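Local coordinates for protein Xaa-Pro Dipeptidase (Alteromonas macleodii, PDB 2QS8) that probably cleaves peptides from their carboxyl end, acting as a metal-dependent hydrolase of the amidohydrolase superfamily, at residues K15-K20 and P350-I355; G64-H69 and L366-K371; G134-A139 and G378-L383; D265-I268 and Y273-P276. All blocks are in the same frame, centred on the assembly; numbering follows the deposited sequence.

Contact 1 of 4, residues K15-K20 and P350-I355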
loop_
_atom_site.group_PDB
_atom_site.type_symbol
_atom_site.label_atom_id
_atom_site.label_comp_id
_atom_site.label_asym_id
_atom_site.label_seq_id
_atom_site.Cartn_x
_atom_site.Cartn_y
_atom_site.Cartn_z
ATOM N N LYS A 15 38.431 32.414 -33.860
ATOM C CA LYS A 15 37.005 32.676 -33.947
ATOM C C LYS A 15 36.357 32.269 -32.626
ATOM O O LYS A 15 36.887 31.426 -31.895
ATOM C CB LYS A 15 36.389 31.911 -35.119
ATOM C CG LYS A 15 36.887 32.398 -36.471
ATOM C CD LYS A 15 35.985 31.930 -37.588
ATOM C CE LYS A 15 36.363 32.579 -38.912
ATOM N NZ LYS A 15 35.367 32.237 -39.971
ATOM N N LEU A 16 35.222 32.880 -32.309
ATOM C CA LEU A 16 34.554 32.579 -31.055
ATOM C C LEU A 16 33.035 32.546 -31.120
ATOM O O LEU A 16 32.397 33.533 -31.491
ATOM C CB LEU A 16 34.970 33.588 -29.984
ATOM C CG LEU A 16 34.202 33.527 -28.654
ATOM C CD1 LEU A 16 34.616 32.281 -27.887
ATOM C CD2 LEU A 16 34.491 34.769 -27.813
ATOM N N ILE A 17 32.471 31.390 -30.768
ATOM C CA ILE A 17 31.029 31.213 -30.686
ATOM C C ILE A 17 30.856 31.197 -29.166
ATOM O O ILE A 17 31.255 30.240 -28.501
ATOM C CB ILE A 17 30.581 29.873 -31.305
ATOM C CG1 ILE A 17 30.966 29.835 -32.788
ATOM C CG2 ILE A 17 29.073 29.699 -31.155
ATOM C CD1 ILE A 17 30.606 28.544 -33.485
ATOM N N ASP A 18 30.288 32.262 -28.613
ATOM C CA ASP A 18 30.150 32.360 -27.167
ATOM C C ASP A 18 28.928 31.724 -26.507
ATOM O O ASP A 18 28.892 31.601 -25.287
ATOM C CB ASP A 18 30.283 33.826 -26.714
ATOM C CG ASP A 18 29.079 34.686 -27.080
ATOM O OD1 ASP A 18 28.080 34.168 -27.616
ATOM O OD2 ASP A 18 29.134 35.906 -26.817
ATOM N N GLY A 19 27.936 31.330 -27.298
ATOM C CA GLY A 19 26.758 30.709 -26.725
ATOM C C GLY A 19 25.544 31.605 -26.622
ATOM O O GLY A 19 24.421 31.109 -26.571
ATOM N N LYS A 20 25.763 32.915 -26.588
ATOM C CA LYS A 20 24.676 33.887 -26.494
ATOM C C LYS A 20 24.472 34.608 -27.825
ATOM O O LYS A 20 23.381 34.581 -28.397
ATOM C CB LYS A 20 24.980 34.921 -25.407
ATOM C CG LYS A 20 24.841 34.416 -23.980
ATOM C CD LYS A 20 23.485 34.781 -23.397
ATOM C CE LYS A 20 23.346 34.289 -21.964
ATOM N NZ LYS A 20 24.452 34.764 -21.088
ATOM N N PRO A 350 19.036 25.699 -37.986
ATOM C CA PRO A 350 20.287 26.332 -38.422
ATOM C C PRO A 350 21.431 25.969 -37.485
ATOM O O PRO A 350 21.233 25.816 -36.283
ATOM C CB PRO A 350 19.946 27.825 -38.401
ATOM C CG PRO A 350 18.860 27.922 -37.376
ATOM C CD PRO A 350 18.015 26.717 -37.679
ATOM N N ALA A 351 22.626 25.827 -38.039
ATOM C CA ALA A 351 23.802 25.458 -37.264
ATOM C C ALA A 351 24.021 26.190 -35.933
ATOM O O ALA A 351 24.299 25.557 -34.919
ATOM C CB ALA A 351 25.042 25.593 -38.129
HETATM N N MSE A 352 23.915 27.511 -35.931
HETATM C CA MSE A 352 24.143 28.274 -34.714
HETATM C C MSE A 352 23.115 27.944 -33.640
HETATM O O MSE A 352 23.444 27.857 -32.457
HETATM C CB MSE A 352 24.134 29.780 -35.016
HETATM C CG MSE A 352 24.257 30.658 -33.778
HETATM SE SE MSE A 352 25.946 30.300 -32.850
HETATM C CE MSE A 352 27.088 31.823 -33.414
ATOM N N LYS A 353 21.867 27.763 -34.057
ATOM C CA LYS A 353 20.808 27.433 -33.116
ATOM C C LYS A 353 21.076 26.060 -32.517
ATOM O O LYS A 353 20.770 25.814 -31.350
ATOM C CB LYS A 353 19.452 27.443 -33.810
ATOM C CG LYS A 353 18.465 28.433 -33.201
ATOM C CD LYS A 353 19.002 29.869 -33.197
ATOM C CE LYS A 353 17.966 30.844 -32.637
ATOM N NZ LYS A 353 18.502 32.231 -32.518
ATOM N N ALA A 354 21.663 25.181 -33.318
ATOM C CA ALA A 354 21.990 23.842 -32.866
ATOM C C ALA A 354 23.069 23.913 -31.791
ATOM O O ALA A 354 22.961 23.252 -30.760
ATOM C CB ALA A 354 22.463 22.989 -34.037
ATOM N N ILE A 355 24.107 24.712 -32.024
ATOM C CA ILE A 355 25.176 24.838 -31.042
ATOM C C ILE A 355 24.662 25.478 -29.750
ATOM O O ILE A 355 25.113 25.135 -28.659
ATOM C CB ILE A 355 26.343 25.675 -31.585
ATOM C CG1 ILE A 355 26.937 24.984 -32.809
ATOM C CG2 ILE A 355 27.407 25.834 -30.517
ATOM C CD1 ILE A 355 27.995 25.779 -33.519
#

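Contact 2 of 4, residues G64-H69 and L366-K371. With MG (magnesium ion), chain C.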
loop_
_atom_site.group_PDB
_atom_site.type_symbol
_atom_site.label_atom_id
_atom_site.label_comp_id
_atom_site.label_asym_id
_atom_site.label_seq_id
_atom_site.Cartn_x
_atom_site.Cartn_y
_atom_site.Cartn_z
ATOM N N GLY A 64 31.986 24.702 -23.532
ATOM C CA GLY A 64 31.863 23.260 -23.421
ATOM C C GLY A 64 30.492 22.772 -23.847
ATOM O O GLY A 64 29.485 23.359 -23.474
ATOM N N LEU A 65 30.442 21.703 -24.630
ATOM C CA LEU A 65 29.166 21.166 -25.095
ATOM C C LEU A 65 28.468 20.276 -24.048
ATOM O O LEU A 65 29.120 19.681 -23.192
ATOM C CB LEU A 65 29.392 20.383 -26.395
ATOM C CG LEU A 65 30.029 21.217 -27.520
ATOM C CD1 LEU A 65 30.348 20.315 -28.706
ATOM C CD2 LEU A 65 29.091 22.342 -27.931
HETATM N N MSE A 66 27.145 20.197 -24.136
HETATM C CA MSE A 66 26.355 19.397 -23.207
HETATM C C MSE A 66 25.410 18.399 -23.883
HETATM O O MSE A 66 24.791 18.712 -24.897
HETATM C CB MSE A 66 25.537 20.322 -22.313
HETATM C CG MSE A 66 26.375 21.188 -21.426
HETATM SE SE MSE A 66 25.269 22.189 -20.139
HETATM C CE MSE A 66 26.372 23.794 -19.921
ATOM N N ASP A 67 25.316 17.197 -23.323
ATOM C CA ASP A 67 24.440 16.153 -23.858
ATOM C C ASP A 67 23.455 15.806 -22.738
ATOM O O ASP A 67 23.836 15.269 -21.711
ATOM C CB ASP A 67 25.264 14.918 -24.260
ATOM C CG ASP A 67 24.474 13.936 -25.111
ATOM O OD1 ASP A 67 23.244 13.838 -24.931
ATOM O OD2 ASP A 67 25.093 13.249 -25.957
HETATM N N MSE A 68 22.185 16.141 -22.944
HETATM C CA MSE A 68 21.146 15.904 -21.939
HETATM C C MSE A 68 20.660 14.452 -21.820
HETATM O O MSE A 68 19.756 14.180 -21.029
HETATM C CB MSE A 68 19.926 16.770 -22.245
HETATM C CG MSE A 68 20.177 18.263 -22.311
HETATM SE SE MSE A 68 20.798 18.824 -20.555
HETATM C CE MSE A 68 19.226 18.647 -19.428
ATOM N N HIS A 69 21.227 13.532 -22.598
ATOM C CA HIS A 69 20.742 12.155 -22.552
ATOM C C HIS A 69 21.793 11.117 -22.924
ATOM O O HIS A 69 21.933 10.747 -24.092
ATOM C CB HIS A 69 19.527 12.032 -23.478
ATOM C CG HIS A 69 18.685 10.815 -23.240
ATOM N ND1 HIS A 69 17.337 10.891 -22.964
ATOM C CD2 HIS A 69 18.986 9.496 -23.290
ATOM C CE1 HIS A 69 16.842 9.670 -22.860
ATOM N NE2 HIS A 69 17.822 8.806 -23.054
ATOM N N LEU A 366 19.455 22.112 -17.031
ATOM C CA LEU A 366 20.172 21.568 -15.882
ATOM C C LEU A 366 20.262 22.582 -14.744
ATOM O O LEU A 366 20.891 22.315 -13.727
ATOM C CB LEU A 366 21.584 21.131 -16.278
ATOM C CG LEU A 366 21.772 19.732 -16.883
ATOM C CD1 LEU A 366 23.242 19.503 -17.198
ATOM C CD2 LEU A 366 21.289 18.666 -15.905
ATOM N N ARG A 367 19.646 23.749 -14.936
ATOM C CA ARG A 367 19.617 24.806 -13.922
ATOM C C ARG A 367 21.006 25.273 -13.510
ATOM O O ARG A 367 21.284 25.445 -12.325
ATOM C CB ARG A 367 18.839 24.320 -12.687
ATOM C CG ARG A 367 17.463 23.770 -13.036
ATOM C CD ARG A 367 16.744 23.171 -11.849
ATOM N NE ARG A 367 15.462 22.591 -12.240
ATOM C CZ ARG A 367 14.553 22.117 -11.392
ATOM N NH1 ARG A 367 14.770 22.151 -10.077
ATOM N NH2 ARG A 367 13.423 21.603 -11.865
ATOM N N ILE A 368 21.874 25.472 -14.496
ATOM C CA ILE A 368 23.230 25.934 -14.231
ATOM C C ILE A 368 23.665 27.026 -15.210
ATOM O O ILE A 368 24.856 27.312 -15.349
ATOM C CB ILE A 368 24.243 24.773 -14.287
ATOM C CG1 ILE A 368 24.074 23.990 -15.587
ATOM C CG2 ILE A 368 24.067 23.876 -13.093
ATOM C CD1 ILE A 368 25.140 22.937 -15.782
ATOM N N GLU A 369 22.689 27.653 -15.862
ATOM C CA GLU A 369 22.970 28.700 -16.840
ATOM C C GLU A 369 23.692 29.915 -16.271
ATOM O O GLU A 369 24.244 30.711 -17.017
ATOM C CB GLU A 369 21.679 29.180 -17.518
ATOM C CG GLU A 369 20.739 29.930 -16.596
ATOM C CD GLU A 369 19.717 29.026 -15.939
ATOM O OE1 GLU A 369 20.074 27.883 -15.566
ATOM O OE2 GLU A 369 18.556 29.465 -15.788
ATOM N N ASP A 370 23.691 30.072 -14.956
ATOM C CA ASP A 370 24.367 31.219 -14.369
ATOM C C ASP A 370 25.852 30.945 -14.153
ATOM O O ASP A 370 26.599 31.846 -13.780
ATOM C CB ASP A 370 23.701 31.601 -13.045
ATOM C CG ASP A 370 23.858 30.531 -11.980
ATOM O OD1 ASP A 370 23.767 29.324 -12.309
ATOM O OD2 ASP A 370 24.059 30.897 -10.805
ATOM N N LYS A 371 26.282 29.709 -14.399
ATOM C CA LYS A 371 27.683 29.333 -14.209
ATOM C C LYS A 371 28.364 28.688 -15.416
ATOM O O LYS A 371 29.590 28.703 -15.522
ATOM C CB LYS A 371 27.817 28.393 -13.007
ATOM C CG LYS A 371 27.818 29.107 -11.673
ATOM C CD LYS A 371 28.092 28.147 -10.529
ATOM C CE LYS A 371 28.538 28.913 -9.286
ATOM N NZ LYS A 371 29.840 29.633 -9.504
HETATM MG MG MG C . 17.711 6.404 -22.989
#

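Contact 3 of 4, residues G134-A139 and G378-L383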
loop_
_atom_site.group_PDB
_atom_site.type_symbol
_atom_site.label_atom_id
_atom_site.label_comp_id
_atom_site.label_asym_id
_atom_site.label_seq_id
_atom_site.Cartn_x
_atom_site.Cartn_y
_atom_site.Cartn_z
ATOM N N GLY A 134 36.872 13.288 -16.614
ATOM C CA GLY A 134 35.570 13.067 -17.220
ATOM C C GLY A 134 34.767 14.358 -17.248
ATOM O O GLY A 134 35.235 15.399 -16.801
ATOM N N PRO A 135 33.541 14.318 -17.772
ATOM C CA PRO A 135 32.711 15.519 -17.832
ATOM C C PRO A 135 32.005 15.752 -16.503
ATOM O O PRO A 135 32.110 14.939 -15.587
ATOM C CB PRO A 135 31.734 15.184 -18.944
ATOM C CG PRO A 135 31.461 13.719 -18.665
ATOM C CD PRO A 135 32.842 13.161 -18.363
ATOM N N ARG A 136 31.310 16.877 -16.389
ATOM C CA ARG A 136 30.543 17.162 -15.181
ATOM C C ARG A 136 29.302 16.294 -15.379
ATOM O O ARG A 136 28.612 16.421 -16.392
ATOM C CB ARG A 136 30.137 18.635 -15.115
ATOM C CG ARG A 136 31.288 19.603 -14.910
ATOM C CD ARG A 136 30.827 21.055 -15.059
ATOM N NE ARG A 136 31.970 21.957 -15.160
ATOM C CZ ARG A 136 32.738 22.325 -14.138
ATOM N NH1 ARG A 136 32.490 21.879 -12.913
ATOM N NH2 ARG A 136 33.769 23.125 -14.343
ATOM N N ILE A 137 29.028 15.409 -14.430
ATOM C CA ILE A 137 27.886 14.520 -14.564
ATOM C C ILE A 137 26.728 14.825 -13.630
ATOM O O ILE A 137 26.914 15.031 -12.437
ATOM C CB ILE A 137 28.294 13.048 -14.331
ATOM C CG1 ILE A 137 29.368 12.627 -15.343
ATOM C CG2 ILE A 137 27.061 12.144 -14.439
ATOM C CD1 ILE A 137 29.848 11.183 -15.164
ATOM N N PHE A 138 25.530 14.855 -14.195
ATOM C CA PHE A 138 24.311 15.066 -13.439
ATOM C C PHE A 138 23.502 13.806 -13.728
ATOM O O PHE A 138 23.057 13.563 -14.860
ATOM C CB PHE A 138 23.619 16.339 -13.897
ATOM C CG PHE A 138 24.393 17.582 -13.564
ATOM C CD1 PHE A 138 25.272 18.139 -14.477
ATOM C CD2 PHE A 138 24.267 18.182 -12.310
ATOM C CE1 PHE A 138 26.012 19.271 -14.156
ATOM C CE2 PHE A 138 25.009 19.326 -11.982
ATOM C CZ PHE A 138 25.878 19.865 -12.910
ATOM N N ALA A 139 23.336 12.995 -12.690
ATOM C CA ALA A 139 22.676 11.708 -12.825
ATOM C C ALA A 139 21.287 11.573 -12.241
ATOM O O ALA A 139 20.919 12.253 -11.283
ATOM C CB ALA A 139 23.578 10.640 -12.251
ATOM N N GLY A 378 33.005 35.759 -15.636
ATOM C CA GLY A 378 32.356 35.313 -14.422
ATOM C C GLY A 378 31.992 33.836 -14.427
ATOM O O GLY A 378 32.070 33.176 -13.394
ATOM N N LYS A 379 31.606 33.306 -15.583
ATOM C CA LYS A 379 31.229 31.894 -15.674
ATOM C C LYS A 379 32.410 30.948 -15.548
ATOM O O LYS A 379 33.560 31.372 -15.636
ATOM C CB LYS A 379 30.492 31.620 -16.986
ATOM C CG LYS A 379 29.076 32.169 -16.999
ATOM C CD LYS A 379 28.247 31.549 -18.106
ATOM C CE LYS A 379 26.802 32.022 -18.043
ATOM N NZ LYS A 379 25.962 31.393 -19.102
ATOM N N LEU A 380 32.122 29.670 -15.329
ATOM C CA LEU A 380 33.167 28.661 -15.194
ATOM C C LEU A 380 33.885 28.448 -16.523
ATOM O O LEU A 380 33.272 28.496 -17.599
ATOM C CB LEU A 380 32.569 27.340 -14.690
ATOM C CG LEU A 380 31.992 27.352 -13.262
ATOM C CD1 LEU A 380 31.312 26.015 -12.948
ATOM C CD2 LEU A 380 33.108 27.614 -12.260
ATOM N N ALA A 381 35.190 28.210 -16.438
ATOM C CA ALA A 381 36.032 28.012 -17.610
ATOM C C ALA A 381 35.952 26.627 -18.257
ATOM O O ALA A 381 36.840 25.788 -18.084
ATOM C CB ALA A 381 37.487 28.342 -17.265
ATOM N N ASP A 382 34.870 26.402 -18.997
ATOM C CA ASP A 382 34.653 25.162 -19.726
ATOM C C ASP A 382 34.654 25.570 -21.199
ATOM O O ASP A 382 33.688 26.163 -21.686
ATOM C CB ASP A 382 33.300 24.543 -19.350
ATOM C CG ASP A 382 33.370 23.687 -18.093
ATOM O OD1 ASP A 382 34.330 23.843 -17.305
ATOM O OD2 ASP A 382 32.453 22.858 -17.890
ATOM N N LEU A 383 35.743 25.269 -21.899
ATOM C CA LEU A 383 35.862 25.642 -23.305
ATOM C C LEU A 383 36.442 24.556 -24.200
ATOM O O LEU A 383 37.232 23.717 -23.766
ATOM C CB LEU A 383 36.737 26.895 -23.458
ATOM C CG LEU A 383 36.505 28.118 -22.568
ATOM C CD1 LEU A 383 37.170 27.891 -21.218
ATOM C CD2 LEU A 383 37.089 29.364 -23.245
#

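Contact 4 of 4, residues D265-I268 and Y273-P276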
loop_
_atom_site.group_PDB
_atom_site.type_symbol
_atom_site.label_atom_id
_atom_site.label_comp_id
_atom_site.label_asym_id
_atom_site.label_seq_id
_atom_site.Cartn_x
_atom_site.Cartn_y
_atom_site.Cartn_z
ATOM N N ASP A 265 1.777 22.506 -28.124
ATOM C CA ASP A 265 1.322 23.739 -27.497
ATOM C C ASP A 265 1.424 23.624 -25.975
ATOM O O ASP A 265 1.728 24.597 -25.287
ATOM C CB ASP A 265 -0.118 24.063 -27.903
ATOM C CG ASP A 265 -0.233 24.469 -29.366
ATOM O OD1 ASP A 265 0.635 25.234 -29.834
ATOM O OD2 ASP A 265 -1.190 24.043 -30.047
ATOM N N LEU A 266 1.162 22.437 -25.448
ATOM C CA LEU A 266 1.265 22.237 -24.011
ATOM C C LEU A 266 2.708 22.455 -23.575
ATOM O O LEU A 266 2.962 23.109 -22.573
ATOM C CB LEU A 266 0.809 20.827 -23.630
ATOM C CG LEU A 266 -0.706 20.625 -23.590
ATOM C CD1 LEU A 266 -1.028 19.152 -23.423
ATOM C CD2 LEU A 266 -1.299 21.439 -22.438
HETATM N N MSE A 267 3.659 21.916 -24.332
HETATM C CA MSE A 267 5.063 22.083 -23.985
HETATM C C MSE A 267 5.510 23.535 -24.048
HETATM O O MSE A 267 6.331 23.975 -23.244
HETATM C CB MSE A 267 5.932 21.236 -24.900
HETATM C CG MSE A 267 5.908 19.774 -24.544
HETATM SE SE MSE A 267 7.054 18.803 -25.793
HETATM C CE MSE A 267 8.831 19.181 -25.010
ATOM N N ILE A 268 4.955 24.277 -24.999
ATOM C CA ILE A 268 5.286 25.682 -25.140
ATOM C C ILE A 268 4.708 26.463 -23.962
ATOM O O ILE A 268 5.371 27.319 -23.388
ATOM C CB ILE A 268 4.719 26.254 -26.453
ATOM C CG1 ILE A 268 5.414 25.581 -27.638
ATOM C CG2 ILE A 268 4.929 27.761 -26.504
ATOM C CD1 ILE A 268 4.814 25.924 -28.975
ATOM N N TYR A 273 11.225 21.347 -22.032
ATOM C CA TYR A 273 12.287 21.140 -23.018
ATOM C C TYR A 273 12.147 19.831 -23.793
ATOM O O TYR A 273 11.764 18.810 -23.230
ATOM C CB TYR A 273 13.667 21.173 -22.353
ATOM C CG TYR A 273 14.282 22.557 -22.284
ATOM C CD1 TYR A 273 14.100 23.374 -21.162
ATOM C CD2 TYR A 273 15.041 23.053 -23.347
ATOM C CE1 TYR A 273 14.672 24.656 -21.099
ATOM C CE2 TYR A 273 15.614 24.331 -23.300
ATOM C CZ TYR A 273 15.433 25.127 -22.174
ATOM O OH TYR A 273 16.032 26.367 -22.130
ATOM N N TYR A 274 12.448 19.883 -25.093
ATOM C CA TYR A 274 12.386 18.712 -25.958
ATOM C C TYR A 274 13.807 18.234 -26.286
ATOM O O TYR A 274 14.597 18.979 -26.856
ATOM C CB TYR A 274 11.642 19.034 -27.263
ATOM C CG TYR A 274 11.596 17.883 -28.262
ATOM C CD1 TYR A 274 11.590 18.124 -29.634
ATOM C CD2 TYR A 274 11.538 16.560 -27.833
ATOM C CE1 TYR A 274 11.528 17.074 -30.552
ATOM C CE2 TYR A 274 11.474 15.507 -28.740
ATOM C CZ TYR A 274 11.468 15.772 -30.095
ATOM O OH TYR A 274 11.405 14.729 -30.992
ATOM N N VAL A 275 14.120 16.995 -25.912
ATOM C CA VAL A 275 15.427 16.383 -26.169
ATOM C C VAL A 275 15.134 15.278 -27.191
ATOM O O VAL A 275 14.764 14.163 -26.833
ATOM C CB VAL A 275 16.004 15.767 -24.892
ATOM C CG1 VAL A 275 17.411 15.297 -25.131
ATOM C CG2 VAL A 275 15.959 16.768 -23.780
ATOM N N PRO A 276 15.319 15.578 -28.482
ATOM C CA PRO A 276 15.065 14.651 -29.584
ATOM C C PRO A 276 15.784 13.306 -29.695
ATOM O O PRO A 276 15.140 12.304 -29.973
ATOM C CB PRO A 276 15.286 15.524 -30.815
ATOM C CG PRO A 276 16.361 16.444 -30.371
ATOM C CD PRO A 276 15.928 16.823 -28.979
#

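Contact 1 of 4, residues K15-K20 and P350-I355
Met352, carried as selenomethionine, swings CG to the far side from its backbone N (chi1 175°) and then bends at chi2 and chi3, which brings SE and CE round to Ile17; Ile17 in turn holds CG2 opposite its own N, facing them. The pairing joins the end of strand 9-16, in the sheet beside the TIM barrel, to helix 351-357, whose N-cap position is Pro350. Ile17 CG2 lies 3.6 Å from Met352 SE and 3.7 Å from Met352 CE, the two side chains running antiparallel where they pass. The other branch of Ile17 runs to the next turn of the helix: its CD1 meets Ile355 CD1 at 3.8 Å, with the side chains crossing at about a right angle. Met352 and Ile355 thus share one isoleucine, which presents a methyl to each. Leu62 of strand 60-67 touches both Ile17 and Ile355, and Ile391 packs on Met352, adding to the apolar patch. Beyond it the chain turns through an Asx turn, in which Asp18 OD1 accepts from Lys20 N at 2.8 Å, the donor lying above the carboxylate plane.

Contact 2 of 4, residues G64-H69 and L366-K371
The methyl end of Met68 rests on the branch point of Leu366, the two side chains running in opposite senses. Met68 CE sits 3.8 Å from Leu366 CG, and Met68 SE follows at 3.9 Å from the same carbon; Leu366 CD2 bounds the methyl at 4.1 Å. Met68 gets there by bending at chi2 and chi3 (-62° and -70°), a hooked shape that carries its end over to Leu366. Met66 reaches further, its SE 4.5 Å from Leu366 CD1 and its CE 4.4 Å from Ile368 CD1, a looser fit between the two aliphatic bumps. Both methionines are selenomethionine. The receiving residues follow helix 360-365 of this TIM-barrel protein, where a Schellman motif turns the chain at Arg367 and presents Leu366 and Ile368 to strand 60-67. Phe138 of strand 136-139 touches both, widening the apolar surface. At the other end of the 64-69 segment lies the active site: Asp67 OD1 accepts from His69 N in an Asx turn, on its anti side, tilted out of the carboxylate plane, and His69 NE2 binds the magnesium ion at 2.4 Å, which His71 also ligates, the His-X-His pair familiar from this superfamily.

Contact 3 of 4, residues G134-A139 and G378-L383
Arg136 takes hold of Asp382 side-on, its chain extended from CG to NE (chi2 172°, chi3 -167°) to carry the guanidinium out to the carboxylate. Arg136 NE donates to Asp382 OD2 at 2.9 Å, and Arg136 NH2 to Asp382 OD1 at 3.1 Å; both bonds are nearly straight, and both oxygens lie in or close to the guanidinium plane and are met on the syn side, somewhat out of the carboxylate plane. This is the tight part, and Asp382 is buried. Asp382 OD1 accepts a second bond from Asp406 N, and Arg136 NH2 has Asp406 OD1 as a further salt-bridge partner. The ion pair ties strand 136-139, next to strand 107-112 in the TIM barrel, to the turn leading into strand 383-386, where Ala381 centres an inverse gamma turn closed by Asp382 N and Leu380 O at 3.0 Å. A leucine in place of Arg136 would probably leave the buried Asp382 carboxylate without its charged mate, though still bonded to Asp406 N, and Asp406 without this salt bridge. Leu380, partly exposed like Arg136, forms the looser side: its CD1 lies over one guanidinium face, 4.0 Å from Arg136 NH2.

Contact 4 of 4, residues D265-I268 and Y273-P276
Met267 in helix 261-270 and Tyr273 at the start of strand 273-275 bring their CA atoms to 7.3 Å, the nearest pair of CA atoms between the two segments. Helix and strand are successive elements of a beta-alpha-beta unit that also includes strand 252-253, one of the repeating steps from which the TIM barrel is built; only a few residues separate them along the chain. One side chain carries the contact. Met267, a selenomethionine, leaves the helix toward the strand, runs straight through chi2 (180°) and bends at chi3 (80°), so that its terminal methyl alone does the touching. Met267 CE lies 3.5 Å from Tyr273 O and 3.6 Å from Tyr274 CB, resting on the strand backbone where one tyrosine passes into the next. The contact with the carbonyl is plain van der Waals packing. Met242 and Ile246 of helix 239-248 also touch Met267. The two tyrosines carry their hydroxyls to other parts of the barrel. Tyr273 CB points away from the helix, and its OH bonds to Glu361. Tyr274, with CG opposite its backbone N (chi1 177°), leads its ring away from Met267 even though its CB touches the methyl; its OH bonds to the backbone O of His255, a residue of the methionine pocket, and its side chain lies about 9 Å from the bound methionine. Over one face of the Tyr274 ring, shifted toward the rim, sits Pro276 N, 3.8 Å above the plane.

Overall arrangement
From the N terminus, residues 15-20 open contact 1, 64-69 open contact 2 and 134-139 open contact 3; their partners then follow in the same order, 350-355, 366-371 and 378-383, so these three long loops cross one another. Contact 4, whose segments are a few residues apart, is nested inside all three. Contacts 1 to 3 reach one large sheet and tie the N-terminal strands and the first barrel strands to the chain's C-terminal part. Contacts 2 and 3 touch directly, probably through bonds between Gly64 N and Asp382 O and between Lys371 O and Leu380 N. Contact 4 meets contact 2 where Val275 packs on Met68 and His69, beside the metal site.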